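Protein HIRA (Homo sapiens, PDB 5YJE) cooperates with ASF1A to promote replication-independent chromatin assembly and is required for the periodic repression of histone gene transcription during the cell cycle. Local coordinates at residues D199-C204 with W212-D217. Sequence-based numbering, arbitrary orientation.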
loop_
_atom_site.group_PDB
_atom_site.type_symbol
_atom_site.label_atom_id
_atom_site.label_comp_id
_atom_site.label_asym_id
_atom_site.label_seq_id
_atom_site.Cartn_x
_atom_site.Cartn_y
_atom_site.Cartn_z
ATOM N N ASP B 199 -23.629 8.814 -19.096
ATOM C CA ASP B 199 -23.719 7.872 -20.207
ATOM C C ASP B 199 -24.162 6.469 -19.771
ATOM O O ASP B 199 -24.160 5.548 -20.592
ATOM C CB ASP B 199 -22.377 7.813 -20.948
ATOM C CG ASP B 199 -21.302 7.055 -20.180
ATOM O OD1 ASP B 199 -21.465 6.813 -18.963
ATOM O OD2 ASP B 199 -20.259 6.730 -20.791
ATOM N N GLY B 200 -24.556 6.278 -18.513
ATOM C CA GLY B 200 -24.942 4.967 -18.037
ATOM C C GLY B 200 -23.825 4.157 -17.404
ATOM O O GLY B 200 -24.105 3.130 -16.772
ATOM N N LYS B 201 -22.576 4.575 -17.554
ATOM C CA LYS B 201 -21.469 3.826 -16.978
ATOM C C LYS B 201 -21.238 4.230 -15.530
ATOM O O LYS B 201 -21.329 5.407 -15.165
ATOM C CB LYS B 201 -20.188 4.014 -17.791
ATOM C CG LYS B 201 -20.243 3.334 -19.152
ATOM C CD LYS B 201 -18.976 3.564 -19.958
ATOM C CE LYS B 201 -18.882 2.570 -21.112
ATOM N NZ LYS B 201 -18.322 3.191 -22.353
ATOM N N ALA B 202 -20.982 3.230 -14.701
ATOM C CA ALA B 202 -20.621 3.416 -13.308
ATOM C C ALA B 202 -19.276 2.751 -13.036
ATOM O O ALA B 202 -19.050 1.588 -13.412
ATOM C CB ALA B 202 -21.698 2.847 -12.399
ATOM N N TYR B 203 -18.382 3.497 -12.403
ATOM C CA TYR B 203 -17.067 3.004 -12.026
ATOM C C TYR B 203 -16.955 3.082 -10.517
ATOM O O TYR B 203 -17.304 4.101 -9.915
ATOM C CB TYR B 203 -15.944 3.824 -12.656
ATOM C CG TYR B 203 -15.927 3.834 -14.159
ATOM C CD1 TYR B 203 -16.674 4.766 -14.894
ATOM C CD2 TYR B 203 -15.161 2.906 -14.853
ATOM C CE1 TYR B 203 -16.630 4.761 -16.279
ATOM C CE2 TYR B 203 -15.116 2.889 -16.208
ATOM C CZ TYR B 203 -15.844 3.803 -16.926
ATOM O OH TYR B 203 -15.765 3.735 -18.296
ATOM N N CYS B 204 -16.468 2.024 -9.907
ATOM C CA CYS B 204 -16.163 2.083 -8.500
ATOM C C CYS B 204 -14.670 1.835 -8.345
ATOM O O CYS B 204 -14.037 1.231 -9.226
ATOM C CB CYS B 204 -16.990 1.069 -7.718
ATOM S SG CYS B 204 -16.259 -0.536 -7.735
ATOM N N TRP B 212 -9.875 1.517 -10.757
ATOM C CA TRP B 212 -11.212 1.824 -11.232
ATOM C C TRP B 212 -11.781 0.607 -11.955
ATOM O O TRP B 212 -11.133 0.038 -12.846
ATOM C CB TRP B 212 -11.154 3.024 -12.151
ATOM C CG TRP B 212 -10.888 4.270 -11.389
ATOM C CD1 TRP B 212 -9.765 5.041 -11.442
ATOM C CD2 TRP B 212 -11.761 4.885 -10.427
ATOM N NE1 TRP B 212 -9.891 6.111 -10.583
ATOM C CE2 TRP B 212 -11.105 6.037 -9.949
ATOM C CE3 TRP B 212 -13.036 4.570 -9.926
ATOM C CZ2 TRP B 212 -11.679 6.882 -8.993
ATOM C CZ3 TRP B 212 -13.609 5.406 -8.993
ATOM C CH2 TRP B 212 -12.927 6.558 -8.531
ATOM N N ASN B 213 -12.981 0.193 -11.552
ATOM C CA ASN B 213 -13.652 -0.961 -12.128
ATOM C C ASN B 213 -15.024 -0.579 -12.654
ATOM O O ASN B 213 -15.814 0.051 -11.947
ATOM C CB ASN B 213 -13.806 -2.093 -11.121
ATOM C CG ASN B 213 -12.484 -2.545 -10.568
ATOM O OD1 ASN B 213 -12.136 -2.226 -9.434
ATOM N ND2 ASN B 213 -11.716 -3.257 -11.380
ATOM N N LEU B 214 -15.314 -1.004 -13.881
ATOM C CA LEU B 214 -16.626 -0.843 -14.496
ATOM C C LEU B 214 -17.581 -1.882 -13.924
ATOM O O LEU B 214 -17.468 -3.070 -14.224
ATOM C CB LEU B 214 -16.515 -0.992 -16.008
ATOM C CG LEU B 214 -17.818 -0.758 -16.753
ATOM C CD1 LEU B 214 -18.186 0.739 -16.719
ATOM C CD2 LEU B 214 -17.689 -1.284 -18.172
ATOM N N VAL B 215 -18.536 -1.438 -13.112
ATOM C CA VAL B 215 -19.483 -2.330 -12.456
ATOM C C VAL B 215 -20.877 -2.203 -13.028
ATOM O O VAL B 215 -21.789 -2.892 -12.563
ATOM C CB VAL B 215 -19.516 -2.079 -10.935
ATOM C CG1 VAL B 215 -18.151 -2.310 -10.362
ATOM C CG2 VAL B 215 -19.985 -0.639 -10.631
ATOM N N SER B 216 -21.084 -1.314 -13.989
ATOM C CA SER B 216 -22.390 -1.119 -14.591
ATOM C C SER B 216 -22.224 -0.274 -15.844
ATOM O O SER B 216 -21.340 0.587 -15.917
ATOM C CB SER B 216 -23.365 -0.446 -13.619
ATOM O OG SER B 216 -24.554 -0.075 -14.302
ATOM N N ASP B 217 -23.091 -0.532 -16.823
ATOM C CA ASP B 217 -23.001 0.122 -18.126
ATOM C C ASP B 217 -24.338 -0.091 -18.844
ATOM O O ASP B 217 -24.523 -1.100 -19.520
ATOM C CB ASP B 217 -21.829 -0.434 -18.913
ATOM C CG ASP B 217 -21.737 0.124 -20.318
ATOM O OD1 ASP B 217 -22.520 1.031 -20.671
ATOM O OD2 ASP B 217 -20.848 -0.340 -21.069
#
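L214 lays its CD1 methyl over one face of the Y203 ring, 4.0 Å from the ring centroid and displaced toward the rim on the CE2 side. This is a CH-pi contact. With CG anti to its backbone N (chi1 -177°), L214 extends CD1 to the ring and also to within 3.5 Å of A202 O. CB of Y203 packs against CE3 of the W212 indole. An alanine in place of Y203 would probably leave L214 CD1 without the ring it lies over and open a gap on that face of the sheet. K201 and D217 run side by side on the same face as Y203. Their charged ends, NZ and OD2, are 4.5 Å apart, too far for a salt bridge. On the other face, A202 CB meets S216 CB at 3.9 Å. C204 SG, also on that face, touches CG1 of the bulged V215 at 3.7 Å.

The strands form an antiparallel hairpin with a classic beta bulge, in which V215 and S216 both face A202. A202 N donates a hydrogen bond to S216 O at 2.9 Å, and V215 N donates one to A202 O. C204 and N213 exchange two backbone hydrogen bonds. The hairpin supplies the last two strands of a four-stranded antiparallel sheet of this chain, in the TUP1-like enhancer of split region. Helix 243-247 packs on A202 and S216, and helix 266-286 on C204 and V215. I174 of helix 172-175 touches Y203 and W212, and beyond W212 and N213 the sheet continues into a strand of a second subunit.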